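Local coordinates for protein ofchtiv-g5 (Ostrinia furnacalis, PDB 6JM8) that belongs to the group IV insect chitinases of glycoside hydrolase family 18, which probably cleave the beta-1,4 links of chitin, and holds N-acetylglucosamine units in its pocket, at residues Leu126-Arg131 / Gln174-Pro179; Val163-Val168 / Ile188-Tyr193. All coordinates share one frame; numbering follows the deposited sequence.

In the fold
Both interactions belong to the family 18 TIM barrel, and their centres lie about 11 Å apart. The segments alternate along the chain: 126-131, 163-168, 174-179, 188-193. Interaction 1 joins the loop after strand 120-124 to the region where helix 169-175 ends and helix 178-184 begins. Interaction 2 pairs the neighbouring barrel strands 160-166 and 187-191. It is buried about 7 Å from the centre of the chain, while interaction 1 lies about 16 Å out. They meet where Y176 OH probably bonds to S166 N and where Y127 packs on S166 and M191. Both contacts touch the same two bound sugars, so they build adjoining parts of the glycan pocket.

Interaction 1: Leu126-Arg131 / Gln174-Pro179; sequences LYPNRR and QSYDVP. With NAG (2-acetamido-2-deoxy-beta-D-glucopyranose), chain B; NAG (2-acetamido-2-deoxy-beta-D-glucopyranose), chain C.
P128 and S175 join the loop after strand 120-124 to the region between helices 169-175 and 178-184 of the TIM barrel. P128 belongs to a type II beta turn, Y127 to R130. S175 OG sits beside its own backbone N (chi1 -63°) and gives a short hydrogen bond to P128 O, 2.6 Å away and in the carbonyl plane. Next to it, N129 ND2 donates to a lone pair of Q174 O at 3.0 Å. These two bonds tie the turn to the end of helix 169-175.

Beyond these bonds, R130 and Q174 cross at about a right angle. Q174 NE2 lies over one face of the guanidinium, and the amide and guanidinium planes are 44° apart. Water joins the pair: one molecule accepts from R130 NE at 3.0 Å and donates to Q174 OE1. The amide nitrogen of Q174 bonds to E170 O. The arginine chain bends at chi3 (76°), and NH1 comes over Y127, 3.4 Å above the ring plane and offset toward the rim. L126 CB covers the opposite face. A second water accepts from R130 NH1 and donates to S175 OG, so that hydroxyl has two partners.

Y176 crosses P128 obliquely, with CE1 4.0 Å from P128 CD. Its hydroxyl approaches the edge of the Y127 ring and is hydrogen-bonded to S166 N of strand 160-166. A cis peptide bond precedes Y127. L126 stands where active family 18 chitinases carry the catalytic glutamate, and its CD2 is 3.4 Å from O4 of NAG (chain B). Y127 OH forms a 2.7 Å hydrogen bond with O6 of the same sugar, in the ring plane.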
loop_
_atom_site.group_PDB
_atom_site.type_symbol
_atom_site.label_atom_id
_atom_site.label_comp_id
_atom_site.label_asym_id
_atom_site.label_seq_id
_atom_site.Cartn_x
_atom_site.Cartn_y
_atom_site.Cartn_z
ATOM N N LEU A 126 -2.097 9.086 7.161
ATOM C CA LEU A 126 -0.838 8.576 7.688
ATOM C C LEU A 126 -0.094 9.541 8.597
ATOM O O LEU A 126 0.670 10.288 8.079
ATOM C CB LEU A 126 0.094 8.161 6.538
ATOM C CG LEU A 126 -0.203 6.924 5.723
ATOM C CD1 LEU A 126 -1.622 6.617 5.635
ATOM C CD2 LEU A 126 0.551 6.686 4.436
ATOM N N TYR A 127 -0.306 9.514 9.910
ATOM C CA TYR A 127 -1.254 8.635 10.599
ATOM C C TYR A 127 -1.811 9.385 11.802
ATOM O O TYR A 127 -1.196 10.345 12.250
ATOM C CB TYR A 127 -0.609 7.330 11.104
ATOM C CG TYR A 127 0.446 6.694 10.238
ATOM C CD1 TYR A 127 1.746 7.177 10.227
ATOM C CD2 TYR A 127 0.161 5.577 9.469
ATOM C CE1 TYR A 127 2.727 6.585 9.444
ATOM C CE2 TYR A 127 1.139 4.981 8.682
ATOM C CZ TYR A 127 2.416 5.486 8.676
ATOM O OH TYR A 127 3.372 4.881 7.891
ATOM N N PRO A 128 -2.938 8.931 12.352
ATOM C CA PRO A 128 -3.433 9.522 13.605
ATOM C C PRO A 128 -2.377 9.459 14.697
ATOM O O PRO A 128 -1.744 8.422 14.913
ATOM C CB PRO A 128 -4.654 8.657 13.947
ATOM C CG PRO A 128 -5.124 8.132 12.644
ATOM C CD PRO A 128 -3.870 7.915 11.825
ATOM N N ASN A 129 -2.173 10.597 15.365
ATOM C CA ASN A 129 -1.240 10.720 16.490
ATOM C C ASN A 129 0.202 10.438 16.069
ATOM O O ASN A 129 1.000 9.918 16.851
ATOM C CB ASN A 129 -1.655 9.810 17.655
ATOM C CG ASN A 129 -0.831 10.046 18.918
ATOM O OD1 ASN A 129 -0.262 11.119 19.113
ATOM N ND2 ASN A 129 -0.750 9.027 19.766
ATOM N N ARG A 130 0.571 10.791 14.840
ATOM C CA ARG A 130 1.930 10.549 14.378
ATOM C C ARG A 130 2.347 11.642 13.403
ATOM O O ARG A 130 1.522 12.415 12.911
ATOM C CB ARG A 130 2.065 9.166 13.730
ATOM C CG ARG A 130 2.064 8.016 14.726
ATOM C CD ARG A 130 2.258 6.689 14.043
ATOM N NE ARG A 130 3.647 6.486 13.652
ATOM C CZ ARG A 130 4.053 5.530 12.828
ATOM N NH1 ARG A 130 3.174 4.684 12.309
ATOM N NH2 ARG A 130 5.338 5.416 12.521
ATOM N N ARG A 131 3.651 11.692 13.139
ATOM C CA ARG A 131 4.271 12.639 12.198
ATOM C C ARG A 131 3.937 14.052 12.674
ATOM O O ARG A 131 4.154 14.357 13.857
ATOM C CB ARG A 131 3.839 12.294 10.781
ATOM C CG ARG A 131 4.303 10.919 10.324
ATOM C CD ARG A 131 3.756 10.583 8.952
ATOM N NE ARG A 131 4.488 11.261 7.888
ATOM C CZ ARG A 131 3.989 11.509 6.682
ATOM N NH1 ARG A 131 2.750 11.141 6.386
ATOM N NH2 ARG A 131 4.726 12.131 5.772
ATOM N N GLN A 174 -0.289 3.351 18.448
ATOM C CA GLN A 174 -0.201 4.805 18.514
ATOM C C GLN A 174 -1.385 5.497 17.852
ATOM O O GLN A 174 -1.648 6.665 18.158
ATOM C CB GLN A 174 1.083 5.300 17.845
ATOM C CG GLN A 174 2.379 4.964 18.558
ATOM C CD GLN A 174 3.586 5.457 17.781
ATOM O OE1 GLN A 174 3.786 6.661 17.620
ATOM N NE2 GLN A 174 4.384 4.525 17.274
ATOM N N SER A 175 -2.104 4.814 16.962
ATOM C CA SER A 175 -3.003 5.488 16.034
ATOM C C SER A 175 -4.453 5.042 16.094
ATOM O O SER A 175 -5.337 5.863 15.844
ATOM C CB SER A 175 -2.505 5.306 14.590
ATOM O OG SER A 175 -1.238 5.909 14.404
ATOM N N TYR A 176 -4.738 3.779 16.400
ATOM C CA TYR A 176 -6.071 3.245 16.161
ATOM C C TYR A 176 -6.646 2.571 17.395
ATOM O O TYR A 176 -5.928 1.916 18.156
ATOM C CB TYR A 176 -6.063 2.232 15.014
ATOM C CG TYR A 176 -5.239 2.647 13.820
ATOM C CD1 TYR A 176 -5.658 3.678 12.988
ATOM C CD2 TYR A 176 -4.052 1.997 13.515
ATOM C CE1 TYR A 176 -4.910 4.054 11.890
ATOM C CE2 TYR A 176 -3.296 2.368 12.423
ATOM C CZ TYR A 176 -3.731 3.396 11.614
ATOM O OH TYR A 176 -2.982 3.765 10.524
ATOM N N ASP A 177 -7.952 2.743 17.580
ATOM C CA ASP A 177 -8.757 1.830 18.383
ATOM C C ASP A 177 -9.314 0.799 17.412
ATOM O O ASP A 177 -10.311 1.048 16.729
ATOM C CB ASP A 177 -9.864 2.568 19.124
ATOM C CG ASP A 177 -10.677 1.649 20.013
ATOM O OD1 ASP A 177 -10.182 1.281 21.098
ATOM O OD2 ASP A 177 -11.805 1.285 19.623
ATOM N N VAL A 178 -8.652 -0.358 17.343
ATOM C CA VAL A 178 -8.958 -1.341 16.301
ATOM C C VAL A 178 -10.441 -1.710 16.250
ATOM O O VAL A 178 -11.031 -1.642 15.164
ATOM C CB VAL A 178 -8.044 -2.568 16.447
ATOM C CG1 VAL A 178 -8.506 -3.685 15.531
ATOM C CG2 VAL A 178 -6.597 -2.192 16.159
ATOM N N PRO A 179 -11.096 -2.096 17.356
ATOM C CA PRO A 179 -12.510 -2.497 17.240
ATOM C C PRO A 179 -13.411 -1.401 16.699
ATOM O O PRO A 179 -14.342 -1.693 15.937
ATOM C CB PRO A 179 -12.884 -2.884 18.679
ATOM C CG PRO A 179 -11.587 -3.198 19.335
ATOM C CD PRO A 179 -10.614 -2.229 18.742
HETATM C C1 NAG B . 6.308 4.655 5.285
HETATM C C2 NAG B . 6.591 5.134 3.874
HETATM C C3 NAG B . 5.293 5.535 3.161
HETATM C C4 NAG B . 4.216 4.460 3.282
HETATM C C5 NAG B . 4.089 4.023 4.742
HETATM C C6 NAG B . 3.133 2.875 4.974
HETATM C C7 NAG B . 8.564 6.380 3.059
HETATM C C8 NAG B . 9.419 7.600 3.238
HETATM N N2 NAG B . 7.535 6.243 3.903
HETATM O O3 NAG B . 5.570 5.736 1.780
HETATM O O4 NAG B . 2.980 4.992 2.800
HETATM O O5 NAG B . 5.363 3.610 5.252
HETATM O O6 NAG B . 2.941 2.698 6.368
HETATM O O7 NAG B . 8.801 5.551 2.191
HETATM C C1 NAG C . 2.124 4.091 2.015
HETATM C C2 NAG C . 1.081 4.907 1.182
HETATM C C3 NAG C . 1.737 5.643 0.004
HETATM C C4 NAG C . 3.110 5.087 -0.321
HETATM C C5 NAG C . 3.103 3.571 -0.220
HETATM C C6 NAG C . 4.440 3.009 -0.632
HETATM C C7 NAG C . -1.222 4.039 1.283
HETATM C C8 NAG C . -2.224 3.126 0.651
HETATM N N2 NAG C . -0.012 4.065 0.714
HETATM O O3 NAG C . 1.824 7.041 0.252
HETATM O O4 NAG C . 3.420 5.377 -1.676
HETATM O O5 NAG C . 2.870 3.155 1.133
HETATM O O6 NAG C . 5.355 3.100 0.450
HETATM O O7 NAG C . -1.489 4.707 2.276
HETATM O O HOH W 1 2.869 8.595 18.809
HETATM O O HOH W 2 0.452 4.248 13.207
HETATM O O HOH W 3 5.475 7.587 15.772
#

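Interaction 2: Val163-Val168 / Ile188-Tyr193. With NAG (2-acetamido-2-deoxy-beta-D-glucopyranose), chain C; NAG (2-acetamido-2-deoxy-beta-D-glucopyranose), chain B.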
loop_
_atom_site.group_PDB
_atom_site.type_symbol
_atom_site.label_atom_id
_atom_site.label_comp_id
_atom_site.label_asym_id
_atom_site.label_seq_id
_atom_site.Cartn_x
_atom_site.Cartn_y
_atom_site.Cartn_z
ATOM N N VAL A 163 -10.155 1.765 4.826
ATOM C CA VAL A 163 -9.004 2.478 5.364
ATOM C C VAL A 163 -7.737 1.700 5.050
ATOM O O VAL A 163 -7.755 0.474 4.896
ATOM C CB VAL A 163 -9.113 2.716 6.889
ATOM C CG1 VAL A 163 -10.341 3.552 7.223
ATOM C CG2 VAL A 163 -9.134 1.388 7.642
ATOM N N ALA A 164 -6.632 2.430 4.943
ATOM C CA ALA A 164 -5.295 1.856 4.915
ATOM C C ALA A 164 -4.578 2.279 6.188
ATOM O O ALA A 164 -4.592 3.462 6.546
ATOM C CB ALA A 164 -4.516 2.310 3.680
ATOM N N VAL A 165 -3.961 1.315 6.874
ATOM C CA VAL A 165 -3.451 1.521 8.224
ATOM C C VAL A 165 -2.049 0.941 8.352
ATOM O O VAL A 165 -1.652 0.036 7.614
ATOM C CB VAL A 165 -4.376 0.883 9.282
ATOM C CG1 VAL A 165 -5.761 1.511 9.236
ATOM C CG2 VAL A 165 -4.460 -0.617 9.059
ATOM N N SER A 166 -1.296 1.479 9.312
ATOM C CA SER A 166 0.015 0.936 9.630
ATOM C C SER A 166 -0.123 -0.490 10.159
ATOM O O SER A 166 -1.156 -0.883 10.711
ATOM C CB SER A 166 0.740 1.819 10.648
ATOM O OG SER A 166 0.037 1.883 11.876
ATOM N N ALA A 167 0.947 -1.269 9.992
ATOM C CA ALA A 167 0.879 -2.719 10.138
ATOM C C ALA A 167 1.275 -3.204 11.529
ATOM O O ALA A 167 0.471 -3.841 12.217
ATOM C CB ALA A 167 1.761 -3.383 9.071
ATOM N N VAL A 168 2.506 -2.923 11.955
ATOM C CA VAL A 168 3.049 -3.568 13.145
ATOM C C VAL A 168 2.439 -2.962 14.407
ATOM O O VAL A 168 1.975 -1.819 14.427
ATOM C CB VAL A 168 4.584 -3.481 13.164
ATOM C CG1 VAL A 168 5.152 -4.051 11.875
ATOM C CG2 VAL A 168 5.037 -2.043 13.365
ATOM N N ILE A 188 -10.355 -3.340 6.322
ATOM C CA ILE A 188 -9.143 -2.657 6.755
ATOM C C ILE A 188 -7.992 -3.179 5.906
ATOM O O ILE A 188 -7.695 -4.379 5.920
ATOM C CB ILE A 188 -8.868 -2.886 8.249
ATOM C CG1 ILE A 188 -9.977 -2.272 9.102
ATOM C CG2 ILE A 188 -7.517 -2.319 8.641
ATOM C CD1 ILE A 188 -9.783 -2.478 10.592
ATOM N N GLY A 189 -7.351 -2.284 5.162
ATOM C CA GLY A 189 -6.184 -2.656 4.388
ATOM C C GLY A 189 -4.901 -2.406 5.152
ATOM O O GLY A 189 -4.455 -1.262 5.267
ATOM N N VAL A 190 -4.301 -3.469 5.679
ATOM C CA VAL A 190 -3.123 -3.342 6.531
ATOM C C VAL A 190 -1.882 -3.246 5.652
ATOM O O VAL A 190 -1.588 -4.159 4.871
ATOM C CB VAL A 190 -3.022 -4.521 7.507
ATOM C CG1 VAL A 190 -1.917 -4.278 8.513
ATOM C CG2 VAL A 190 -4.356 -4.734 8.211
ATOM N N MET A 191 -1.146 -2.143 5.784
ATOM C CA MET A 191 0.014 -1.867 4.935
ATOM C C MET A 191 1.204 -2.674 5.445
ATOM O O MET A 191 2.127 -2.161 6.085
ATOM C CB MET A 191 0.301 -0.373 4.900
ATOM C CG MET A 191 -0.764 0.417 4.155
ATOM S SD MET A 191 -0.500 2.198 4.132
ATOM C CE MET A 191 -0.519 2.566 5.881
ATOM N N THR A 192 1.179 -3.970 5.136
ATOM C CA THR A 192 2.211 -4.907 5.580
ATOM C C THR A 192 3.404 -4.888 4.622
ATOM O O THR A 192 3.760 -5.875 3.979
ATOM C CB THR A 192 1.629 -6.309 5.721
ATOM O OG1 THR A 192 0.658 -6.535 4.691
ATOM C CG2 THR A 192 0.961 -6.467 7.077
ATOM N N TYR A 193 4.011 -3.709 4.536
ATOM C CA TYR A 193 5.249 -3.496 3.802
ATOM C C TYR A 193 5.915 -2.266 4.404
ATOM O O TYR A 193 5.435 -1.706 5.394
ATOM C CB TYR A 193 4.993 -3.352 2.298
ATOM C CG TYR A 193 3.774 -2.530 1.940
ATOM C CD1 TYR A 193 3.767 -1.152 2.113
ATOM C CD2 TYR A 193 2.633 -3.130 1.422
ATOM C CE1 TYR A 193 2.660 -0.396 1.784
ATOM C CE2 TYR A 193 1.519 -2.380 1.089
ATOM C CZ TYR A 193 1.539 -1.014 1.273
ATOM O OH TYR A 193 0.438 -0.258 0.947
HETATM C C1 NAG C . 2.124 4.091 2.015
HETATM C C2 NAG C . 1.081 4.907 1.182
HETATM C C3 NAG C . 1.737 5.643 0.004
HETATM C C4 NAG C . 3.110 5.087 -0.321
HETATM C C5 NAG C . 3.103 3.571 -0.220
HETATM C C6 NAG C . 4.440 3.009 -0.632
HETATM C C7 NAG C . -1.222 4.039 1.283
HETATM C C8 NAG C . -2.224 3.126 0.651
HETATM N N2 NAG C . -0.012 4.065 0.714
HETATM O O3 NAG C . 1.824 7.041 0.252
HETATM O O4 NAG C . 3.420 5.377 -1.676
HETATM O O5 NAG C . 2.870 3.155 1.133
HETATM O O6 NAG C . 5.355 3.100 0.450
HETATM O O7 NAG C . -1.489 4.707 2.276
HETATM C C1 NAG B . 6.308 4.655 5.285
HETATM C C2 NAG B . 6.591 5.134 3.874
HETATM C C3 NAG B . 5.293 5.535 3.161
HETATM C C4 NAG B . 4.216 4.460 3.282
HETATM C C5 NAG B . 4.089 4.023 4.742
HETATM C C6 NAG B . 3.133 2.875 4.974
HETATM C C7 NAG B . 8.564 6.380 3.059
HETATM C C8 NAG B . 9.419 7.600 3.238
HETATM N N2 NAG B . 7.535 6.243 3.903
HETATM O O3 NAG B . 5.570 5.736 1.780
HETATM O O4 NAG B . 2.980 4.992 2.800
HETATM O O5 NAG B . 5.363 3.610 5.252
HETATM O O6 NAG B . 2.941 2.698 6.368
HETATM O O7 NAG B . 8.801 5.551 2.191
HETATM O O HOH W 4 2.881 0.156 7.548
#
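V163 and I188 begin a parallel strand pair, with side chains side by side and pointing the same way. V163 O accepts from G189 N at 2.8 Å. A164 turns to the other face of the sheet, with M191. Its CB lies near M191 SD and 3.9 Å from the acetyl methyl C8 of NAG (chain C). Its CA makes a CH...O contact with G189 O.

Both backbone polar atoms of V165 bond to the neighbouring strand. Its N donates to G189 O, and its O accepts from M191 N at 2.9 Å, nearly straight on. V165 CG2 lies between the backbone N and the carbonyl carbon, and from there it meets I188 CG2 at 3.5 Å. W233 of helix 226-236 also packs on V165.

At S166, N lies near M191 CE. The methionine chain bends at chi3 (-60°), which brings CE back to 3.3 Å from V165 O. SD faces O7 of NAG (chain C), also at 3.3 Å.

A167 CB abuts M191 O at 3.2 Å, while V190 CG1 packs on A167 CA. A water donates to M191 O and bonds to O6 of NAG (chain B); its link to A167 N is weak. The A164 and M191 face of these neighbouring parallel strands forms part of the sugar-binding interior of the family 18 TIM barrel.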